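VlsE1 (Borreliella burgdorferi, PDB 1L8W) is the variable surface antigen of the Lyme disease spirochaete, an outer-membrane lipoprotein whose variation probably serves evasion of the host immune response. Local coordinates at residues I163-E174 against V312-A323; L193-D204 against K286-K294. All coordinates share one frame; numbering follows the deposited sequence.

Contact 1. Residues I163-E174 against V312-A323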
loop_
_atom_site.group_PDB
_atom_site.type_symbol
_atom_site.label_atom_id
_atom_site.label_comp_id
_atom_site.label_asym_id
_atom_site.label_seq_id
_atom_site.Cartn_x
_atom_site.Cartn_y
_atom_site.Cartn_z
ATOM N N ILE A 163 2.020 3.506 7.418
ATOM C CA ILE A 163 0.622 3.106 7.327
ATOM C C ILE A 163 0.120 2.546 8.657
ATOM O O ILE A 163 -0.994 2.844 9.072
ATOM C CB ILE A 163 0.423 2.067 6.210
ATOM C CG1 ILE A 163 0.678 2.730 4.857
ATOM C CG2 ILE A 163 -0.981 1.480 6.281
ATOM C CD1 ILE A 163 0.393 1.850 3.670
ATOM N N LYS A 164 0.940 1.744 9.330
ATOM C CA LYS A 164 0.543 1.206 10.627
ATOM C C LYS A 164 0.331 2.357 11.615
ATOM O O LYS A 164 -0.655 2.376 12.358
ATOM C CB LYS A 164 1.604 0.247 11.179
ATOM C CG LYS A 164 1.253 -0.297 12.573
ATOM C CD LYS A 164 2.134 -1.471 12.978
ATOM C CE LYS A 164 3.455 -1.018 13.565
ATOM N NZ LYS A 164 3.311 -0.491 14.955
ATOM N N GLU A 165 1.254 3.317 11.620
ATOM C CA GLU A 165 1.150 4.473 12.511
ATOM C C GLU A 165 -0.102 5.289 12.207
ATOM O O GLU A 165 -0.783 5.773 13.115
ATOM C CB GLU A 165 2.398 5.355 12.382
ATOM C CG GLU A 165 3.553 4.947 13.310
ATOM C CD GLU A 165 4.916 5.435 12.834
ATOM O OE1 GLU A 165 5.009 6.556 12.290
ATOM O OE2 GLU A 165 5.907 4.693 13.023
ATOM N N ILE A 166 -0.410 5.441 10.925
ATOM C CA ILE A 166 -1.587 6.201 10.537
ATOM C C ILE A 166 -2.845 5.527 11.074
ATOM O O ILE A 166 -3.678 6.161 11.715
ATOM C CB ILE A 166 -1.699 6.302 9.010
ATOM C CG1 ILE A 166 -0.657 7.292 8.471
ATOM C CG2 ILE A 166 -3.109 6.716 8.628
ATOM C CD1 ILE A 166 -0.607 7.367 6.948
ATOM N N VAL A 167 -2.954 4.228 10.811
ATOM C CA VAL A 167 -4.099 3.436 11.239
ATOM C C VAL A 167 -4.267 3.404 12.756
ATOM O O VAL A 167 -5.386 3.461 13.253
ATOM C CB VAL A 167 -3.993 1.985 10.697
ATOM C CG1 VAL A 167 -5.214 1.164 11.138
ATOM C CG2 VAL A 167 -3.889 2.012 9.164
ATOM N N GLU A 168 -3.162 3.316 13.493
ATOM C CA GLU A 168 -3.244 3.290 14.952
ATOM C C GLU A 168 -3.637 4.668 15.489
ATOM O O GLU A 168 -4.474 4.778 16.388
ATOM C CB GLU A 168 -1.909 2.850 15.567
ATOM C CG GLU A 168 -1.376 1.544 14.995
ATOM C CD GLU A 168 -0.271 0.913 15.833
ATOM O OE1 GLU A 168 0.635 1.641 16.294
ATOM O OE2 GLU A 168 -0.307 -0.326 16.013
ATOM N N ALA A 169 -3.037 5.716 14.931
ATOM C CA ALA A 169 -3.336 7.081 15.353
ATOM C C ALA A 169 -4.837 7.335 15.283
ATOM O O ALA A 169 -5.394 8.062 16.108
ATOM C CB ALA A 169 -2.600 8.076 14.468
ATOM N N ALA A 170 -5.484 6.728 14.292
ATOM C CA ALA A 170 -6.921 6.879 14.095
ATOM C C ALA A 170 -7.703 5.691 14.638
ATOM O O ALA A 170 -8.929 5.713 14.658
ATOM C CB ALA A 170 -7.220 7.050 12.615
ATOM N N GLY A 171 -6.991 4.655 15.070
ATOM C CA GLY A 171 -7.651 3.469 15.591
ATOM C C GLY A 171 -6.875 2.191 15.310
ATOM O O GLY A 171 -5.895 1.886 15.990
ATOM N N GLY A 172 -7.309 1.436 14.306
ATOM C CA GLY A 172 -6.622 0.201 13.974
ATOM C C GLY A 172 -7.603 -0.883 13.592
ATOM O O GLY A 172 -8.117 -0.895 12.475
ATOM N N SER A 173 -7.853 -1.806 14.516
ATOM C CA SER A 173 -8.803 -2.883 14.274
ATOM C C SER A 173 -10.146 -2.193 14.082
ATOM O O SER A 173 -10.757 -1.732 15.046
ATOM C CB SER A 173 -8.862 -3.818 15.484
ATOM O OG SER A 173 -9.778 -4.876 15.266
ATOM N N GLU A 174 -10.601 -2.109 12.838
ATOM C CA GLU A 174 -11.860 -1.435 12.572
ATOM C C GLU A 174 -12.452 -1.773 11.207
ATOM O O GLU A 174 -11.745 -2.197 10.289
ATOM C CB GLU A 174 -11.650 0.078 12.678
ATOM C CG GLU A 174 -12.922 0.898 12.676
ATOM C CD GLU A 174 -12.652 2.392 12.682
ATOM O OE1 GLU A 174 -11.851 2.854 13.524
ATOM O OE2 GLU A 174 -13.247 3.104 11.846
ATOM N N VAL A 312 -5.685 1.127 -1.440
ATOM C CA VAL A 312 -5.072 1.375 -0.136
ATOM C C VAL A 312 -5.090 2.860 0.274
ATOM O O VAL A 312 -5.477 3.195 1.397
ATOM C CB VAL A 312 -3.628 0.826 -0.101
ATOM C CG1 VAL A 312 -2.944 1.147 -1.389
ATOM C CG2 VAL A 312 -2.854 1.440 1.048
ATOM N N LEU A 313 -4.707 3.746 -0.638
ATOM C CA LEU A 313 -4.685 5.184 -0.347
ATOM C C LEU A 313 -6.084 5.758 -0.152
ATOM O O LEU A 313 -6.284 6.677 0.635
ATOM C CB LEU A 313 -3.989 5.946 -1.475
ATOM C CG LEU A 313 -2.519 5.632 -1.727
ATOM C CD1 LEU A 313 -1.975 6.583 -2.785
ATOM C CD2 LEU A 313 -1.748 5.789 -0.436
ATOM N N GLY A 314 -7.048 5.230 -0.893
ATOM C CA GLY A 314 -8.413 5.690 -0.743
ATOM C C GLY A 314 -8.929 5.303 0.633
ATOM O O GLY A 314 -9.638 6.075 1.272
ATOM N N ALA A 315 -8.561 4.116 1.106
ATOM C CA ALA A 315 -9.008 3.676 2.423
ATOM C C ALA A 315 -8.348 4.529 3.522
ATOM O O ALA A 315 -8.966 4.836 4.545
ATOM C CB ALA A 315 -8.688 2.181 2.621
ATOM N N ILE A 316 -7.092 4.913 3.303
ATOM C CA ILE A 316 -6.378 5.740 4.266
ATOM C C ILE A 316 -7.107 7.076 4.328
ATOM O O ILE A 316 -7.327 7.630 5.408
ATOM C CB ILE A 316 -4.899 5.953 3.844
ATOM C CG1 ILE A 316 -4.114 4.646 4.021
ATOM C CG2 ILE A 316 -4.268 7.059 4.673
ATOM C CD1 ILE A 316 -2.662 4.735 3.585
ATOM N N THR A 317 -7.510 7.569 3.165
ATOM C CA THR A 317 -8.245 8.822 3.075
ATOM C C THR A 317 -9.567 8.720 3.845
ATOM O O THR A 317 -9.939 9.633 4.585
ATOM C CB THR A 317 -8.525 9.173 1.602
ATOM O OG1 THR A 317 -7.287 9.443 0.940
ATOM C CG2 THR A 317 -9.430 10.394 1.487
ATOM N N GLY A 318 -10.273 7.605 3.677
ATOM C CA GLY A 318 -11.534 7.427 4.373
ATOM C C GLY A 318 -11.335 7.322 5.876
ATOM O O GLY A 318 -12.073 7.924 6.653
ATOM N N LEU A 319 -10.327 6.554 6.279
ATOM C CA LEU A 319 -10.011 6.361 7.691
ATOM C C LEU A 319 -9.669 7.697 8.342
ATOM O O LEU A 319 -10.256 8.083 9.353
ATOM C CB LEU A 319 -8.824 5.414 7.829
ATOM C CG LEU A 319 -8.353 5.185 9.266
ATOM C CD1 LEU A 319 -9.406 4.356 10.003
ATOM C CD2 LEU A 319 -7.005 4.475 9.283
ATOM N N ILE A 320 -8.715 8.408 7.754
ATOM C CA ILE A 320 -8.310 9.704 8.282
ATOM C C ILE A 320 -9.493 10.661 8.307
ATOM O O ILE A 320 -9.736 11.338 9.309
ATOM C CB ILE A 320 -7.161 10.297 7.432
ATOM C CG1 ILE A 320 -5.886 9.484 7.672
ATOM C CG2 ILE A 320 -6.952 11.771 7.766
ATOM C CD1 ILE A 320 -4.727 9.880 6.800
ATOM N N GLY A 321 -10.237 10.704 7.207
ATOM C CA GLY A 321 -11.389 11.586 7.118
ATOM C C GLY A 321 -12.381 11.398 8.255
ATOM O O GLY A 321 -12.945 12.369 8.766
ATOM N N ASP A 322 -12.598 10.147 8.656
ATOM C CA ASP A 322 -13.520 9.865 9.744
ATOM C C ASP A 322 -12.906 10.182 11.100
ATOM O O ASP A 322 -13.572 10.733 11.970
ATOM C CB ASP A 322 -13.962 8.402 9.716
ATOM C CG ASP A 322 -14.819 8.075 8.507
ATOM O OD1 ASP A 322 -15.653 8.918 8.105
ATOM O OD2 ASP A 322 -14.667 6.963 7.966
ATOM N N ALA A 323 -11.639 9.829 11.286
ATOM C CA ALA A 323 -10.962 10.098 12.555
ATOM C C ALA A 323 -11.072 11.582 12.910
ATOM O O ALA A 323 -11.372 11.943 14.051
ATOM C CB ALA A 323 -9.497 9.690 12.465
#
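In the helical bundle that forms the body of VlsE1, I163, I166, V167 and A170 at the C-terminal end of helix 153-170 pack against V312, I316, L319, I320 and A323 of the long helix 294-333. The segments run in roughly the same direction, their axes 9.8 Å apart at closest and crossing at 30°, and no hydrogen bond joins them: the seam is aliphatic. At one end the tip of I163, CD1, meets V312 CG2 at 4.2 Å, the two side chains crossing at about a right angle, while I163 CG1 touches the tip of I316. I166 uses its short branch: CG2 stands anti to the backbone N and reaches I320 CD1 at 4.0 Å, with I316 CG2 nearby. L319 points at the opposite helix. Its CG is anti to the backbone N (chi1 177°), which carries CD2 across V167, the two side chains at about a right angle, 3.7 Å from V167 CA and 4.0 Å from V167 CG2. F66 of helix 59-80, V125 of helix 106-131 and L224 of helix 220-230 also touch this aliphatic cluster. Beyond A170 the chain leaves helical geometry at G171, whose positive phi turns it aside, and the poorly ordered E174 brings its carboxylate only loosely toward L319. Small residues allow the closest approach, with A170 CB and A323 CB pressed together at 3.5 Å, tighter than usual van der Waals contact.

Contact 2. Residues L193-D204 against K286-K294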
loop_
_atom_site.group_PDB
_atom_site.type_symbol
_atom_site.label_atom_id
_atom_site.label_comp_id
_atom_site.label_asym_id
_atom_site.label_seq_id
_atom_site.Cartn_x
_atom_site.Cartn_y
_atom_site.Cartn_z
ATOM N N LEU A 193 5.581 -12.761 -10.513
ATOM C CA LEU A 193 5.910 -11.391 -10.880
ATOM C C LEU A 193 6.957 -10.813 -9.946
ATOM O O LEU A 193 7.586 -9.803 -10.259
ATOM C CB LEU A 193 4.646 -10.523 -10.837
ATOM C CG LEU A 193 3.495 -11.050 -11.700
ATOM C CD1 LEU A 193 2.343 -10.086 -11.640
ATOM C CD2 LEU A 193 3.951 -11.238 -13.136
ATOM N N PHE A 194 7.142 -11.470 -8.803
ATOM C CA PHE A 194 8.099 -11.035 -7.796
ATOM C C PHE A 194 9.486 -11.653 -7.958
ATOM O O PHE A 194 10.374 -11.430 -7.135
ATOM C CB PHE A 194 7.540 -11.335 -6.398
ATOM C CG PHE A 194 6.314 -10.521 -6.055
ATOM C CD1 PHE A 194 5.094 -10.786 -6.662
ATOM C CD2 PHE A 194 6.402 -9.440 -5.187
ATOM C CE1 PHE A 194 3.984 -9.984 -6.415
ATOM C CE2 PHE A 194 5.296 -8.628 -4.931
ATOM C CZ PHE A 194 4.086 -8.898 -5.546
ATOM N N GLY A 195 9.677 -12.412 -9.033
ATOM C CA GLY A 195 10.963 -13.046 -9.252
ATOM C C GLY A 195 11.810 -12.343 -10.293
ATOM O O GLY A 195 11.607 -11.166 -10.574
ATOM N N LYS A 196 12.760 -13.069 -10.870
ATOM C CA LYS A 196 13.633 -12.495 -11.885
ATOM C C LYS A 196 12.903 -12.386 -13.212
ATOM O O LYS A 196 11.790 -12.888 -13.367
ATOM C CB LYS A 196 14.897 -13.343 -12.040
ATOM C CG LYS A 196 14.636 -14.785 -12.387
ATOM C CD LYS A 196 15.886 -15.633 -12.218
ATOM C CE LYS A 196 16.338 -15.664 -10.763
ATOM N NZ LYS A 196 17.508 -16.566 -10.560
ATOM N N ALA A 197 13.532 -11.710 -14.164
ATOM C CA ALA A 197 12.943 -11.514 -15.483
ATOM C C ALA A 197 13.799 -12.175 -16.547
ATOM O O ALA A 197 14.854 -12.736 -16.250
ATOM C CB ALA A 197 12.812 -10.022 -15.779
ATOM N N GLY A 198 13.329 -12.108 -17.787
ATOM C CA GLY A 198 14.062 -12.687 -18.895
ATOM C C GLY A 198 14.025 -14.200 -18.971
ATOM O O GLY A 198 12.976 -14.821 -18.819
ATOM N N ALA A 199 15.198 -14.781 -19.205
ATOM C CA ALA A 199 15.380 -16.222 -19.341
ATOM C C ALA A 199 14.601 -17.112 -18.371
ATOM O O ALA A 199 13.467 -17.495 -18.643
ATOM C CB ALA A 199 16.869 -16.552 -19.263
ATOM N N ALA A 200 15.218 -17.452 -17.245
ATOM C CA ALA A 200 14.582 -18.326 -16.262
ATOM C C ALA A 200 13.507 -17.641 -15.419
ATOM O O ALA A 200 13.415 -17.876 -14.207
ATOM C CB ALA A 200 15.646 -18.936 -15.355
ATOM N N ALA A 201 12.689 -16.809 -16.059
ATOM C CA ALA A 201 11.623 -16.105 -15.350
ATOM C C ALA A 201 10.296 -16.833 -15.545
ATOM O O ALA A 201 10.079 -17.476 -16.567
ATOM C CB ALA A 201 11.512 -14.660 -15.848
ATOM N N HIS A 202 9.407 -16.731 -14.565
ATOM C CA HIS A 202 8.120 -17.394 -14.673
ATOM C C HIS A 202 7.009 -16.394 -14.996
ATOM O O HIS A 202 5.971 -16.762 -15.541
ATOM C CB HIS A 202 7.821 -18.151 -13.375
ATOM C CG HIS A 202 8.807 -19.241 -13.076
ATOM N ND1 HIS A 202 8.834 -20.430 -13.771
ATOM C CD2 HIS A 202 9.829 -19.301 -12.190
ATOM C CE1 HIS A 202 9.830 -21.176 -13.324
ATOM N NE2 HIS A 202 10.450 -20.513 -12.368
ATOM N N GLY A 203 7.248 -15.123 -14.689
ATOM C CA GLY A 203 6.242 -14.107 -14.941
ATOM C C GLY A 203 5.645 -14.135 -16.339
ATOM O O GLY A 203 6.365 -14.095 -17.340
ATOM N N ASP A 204 4.323 -14.222 -16.416
ATOM C CA ASP A 204 3.651 -14.219 -17.706
ATOM C C ASP A 204 2.203 -13.765 -17.617
ATOM O O ASP A 204 1.676 -13.494 -16.535
ATOM C CB ASP A 204 3.735 -15.597 -18.391
ATOM C CG ASP A 204 2.986 -16.694 -17.637
ATOM O OD1 ASP A 204 2.356 -16.420 -16.590
ATOM O OD2 ASP A 204 3.037 -17.847 -18.112
ATOM N N LYS A 286 9.544 -3.397 -8.763
ATOM C CA LYS A 286 9.086 -3.615 -10.135
ATOM C C LYS A 286 8.547 -5.031 -10.337
ATOM O O LYS A 286 8.805 -5.921 -9.537
ATOM C CB LYS A 286 10.240 -3.376 -11.106
ATOM C CG LYS A 286 10.943 -2.053 -10.896
ATOM C CD LYS A 286 12.201 -1.967 -11.741
ATOM C CE LYS A 286 12.884 -0.615 -11.584
ATOM N NZ LYS A 286 14.116 -0.545 -12.417
ATOM N N PHE A 287 7.809 -5.233 -11.423
ATOM C CA PHE A 287 7.227 -6.536 -11.725
ATOM C C PHE A 287 7.888 -7.160 -12.947
ATOM O O PHE A 287 7.959 -6.547 -14.018
ATOM C CB PHE A 287 5.724 -6.370 -11.920
ATOM C CG PHE A 287 5.045 -5.758 -10.729
ATOM C CD1 PHE A 287 4.666 -6.548 -9.646
ATOM C CD2 PHE A 287 4.866 -4.382 -10.652
ATOM C CE1 PHE A 287 4.128 -5.976 -8.499
ATOM C CE2 PHE A 287 4.325 -3.796 -9.505
ATOM C CZ PHE A 287 3.959 -4.594 -8.425
ATOM N N ALA A 288 8.379 -8.384 -12.774
ATOM C CA ALA A 288 9.082 -9.079 -13.844
ATOM C C ALA A 288 8.303 -10.165 -14.599
ATOM O O ALA A 288 7.509 -10.916 -14.022
ATOM C CB ALA A 288 10.378 -9.658 -13.288
ATOM N N VAL A 289 8.555 -10.235 -15.900
ATOM C CA VAL A 289 7.919 -11.212 -16.774
ATOM C C VAL A 289 8.989 -11.828 -17.693
ATOM O O VAL A 289 10.096 -11.285 -17.821
ATOM C CB VAL A 289 6.830 -10.544 -17.652
ATOM C CG1 VAL A 289 5.732 -9.946 -16.779
ATOM C CG2 VAL A 289 7.457 -9.463 -18.523
ATOM N N LYS A 290 8.655 -12.962 -18.314
ATOM C CA LYS A 290 9.561 -13.648 -19.240
ATOM C C LYS A 290 9.635 -12.798 -20.504
ATOM O O LYS A 290 8.750 -11.977 -20.745
ATOM C CB LYS A 290 9.006 -15.030 -19.621
ATOM C CG LYS A 290 8.658 -15.930 -18.445
ATOM C CD LYS A 290 7.834 -17.159 -18.859
ATOM C CE LYS A 290 8.623 -18.177 -19.682
ATOM N NZ LYS A 290 8.825 -17.800 -21.114
ATOM N N ASP A 291 10.678 -12.984 -21.308
ATOM C CA ASP A 291 10.791 -12.227 -22.551
ATOM C C ASP A 291 9.696 -12.723 -23.490
ATOM O O ASP A 291 9.369 -13.913 -23.505
ATOM C CB ASP A 291 12.169 -12.417 -23.191
ATOM C CG ASP A 291 12.891 -13.637 -22.669
ATOM O OD1 ASP A 291 12.322 -14.750 -22.733
ATOM O OD2 ASP A 291 14.037 -13.476 -22.197
ATOM N N GLY A 292 9.123 -11.809 -24.266
ATOM C CA GLY A 292 8.046 -12.188 -25.161
ATOM C C GLY A 292 6.742 -12.209 -24.384
ATOM O O GLY A 292 5.728 -12.718 -24.858
ATOM N N GLU A 293 6.777 -11.654 -23.175
ATOM C CA GLU A 293 5.595 -11.600 -22.320
ATOM C C GLU A 293 5.197 -10.183 -21.914
ATOM O O GLU A 293 4.036 -9.930 -21.616
ATOM C CB GLU A 293 5.813 -12.430 -21.057
ATOM C CG GLU A 293 5.486 -13.899 -21.217
ATOM C CD GLU A 293 4.055 -14.122 -21.635
ATOM O OE1 GLU A 293 3.148 -13.581 -20.973
ATOM O OE2 GLU A 293 3.837 -14.843 -22.628
ATOM N N LYS A 294 6.159 -9.270 -21.897
ATOM C CA LYS A 294 5.890 -7.893 -21.504
ATOM C C LYS A 294 4.607 -7.364 -22.117
ATOM O O LYS A 294 3.650 -7.065 -21.416
ATOM C CB LYS A 294 7.048 -6.977 -21.906
ATOM C CG LYS A 294 6.770 -5.511 -21.640
ATOM C CD LYS A 294 7.887 -4.611 -22.138
ATOM C CE LYS A 294 9.107 -4.696 -21.251
ATOM N NZ LYS A 294 8.810 -4.224 -19.873
#
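L193, G203 and the backbone of A288 to K290 make the firm part of this contact, where an irregular loop wraps strand 287-288. A288 N donates to L193 O at 3.0 Å and K290 N to G203 O at 2.7 Å, both nearly straight, whereas the bond from G198 N to V289 O is weak. A288 CB fits into the loop, 3.5 Å from A197 CB and 3.3 Å from G195 O. On the buried flank F287 turns its ring edge to the face of F194, a T-shaped pair with centroids 5.9 Å apart and planes at 90°; L193 CB also sits at the edge of F287, and F261 meets the F194 ring. The other end is looser and open to solvent: A199 and D291 are exposed, D291 OD2 merely lies near G198, and the K290 chain, bent at chi3 and chi4, passes the G203 carbonyl. D204 CB rests 3.3 Å from E293 OE1. The arrangement joins a two-stranded parallel sheet, completed by strand 141-142, to adjoining helix starts: D204 at the N-cap position of helix 205-216, its OD1 capping A207 N, and E293 at that of helix 294-333, its carboxylate bonded to S205 N.

Contact 1 lies on the middle of helix 294-333; contact 2 sits just ahead of it, on strand 287-288 and the turn that leads into it. Their centres lie 34 Å apart on opposite sides of the chain's centre, and contact 2 is nested in sequence within the loop that contact 1 closes. Contact 1 is mostly buried, its helix-to-helix contacts apolar, made by aliphatic side chains that meet without hydrogen bonds. Contact 2 is partly buried and farther out; it relies on backbone hydrogen bonds and an aromatic pair, and buries 669 Å² against 427 Å². In contact 1 the backbone bonds stay within each helix; in contact 2 the loop's peptide groups bond to the strand and the turn after it.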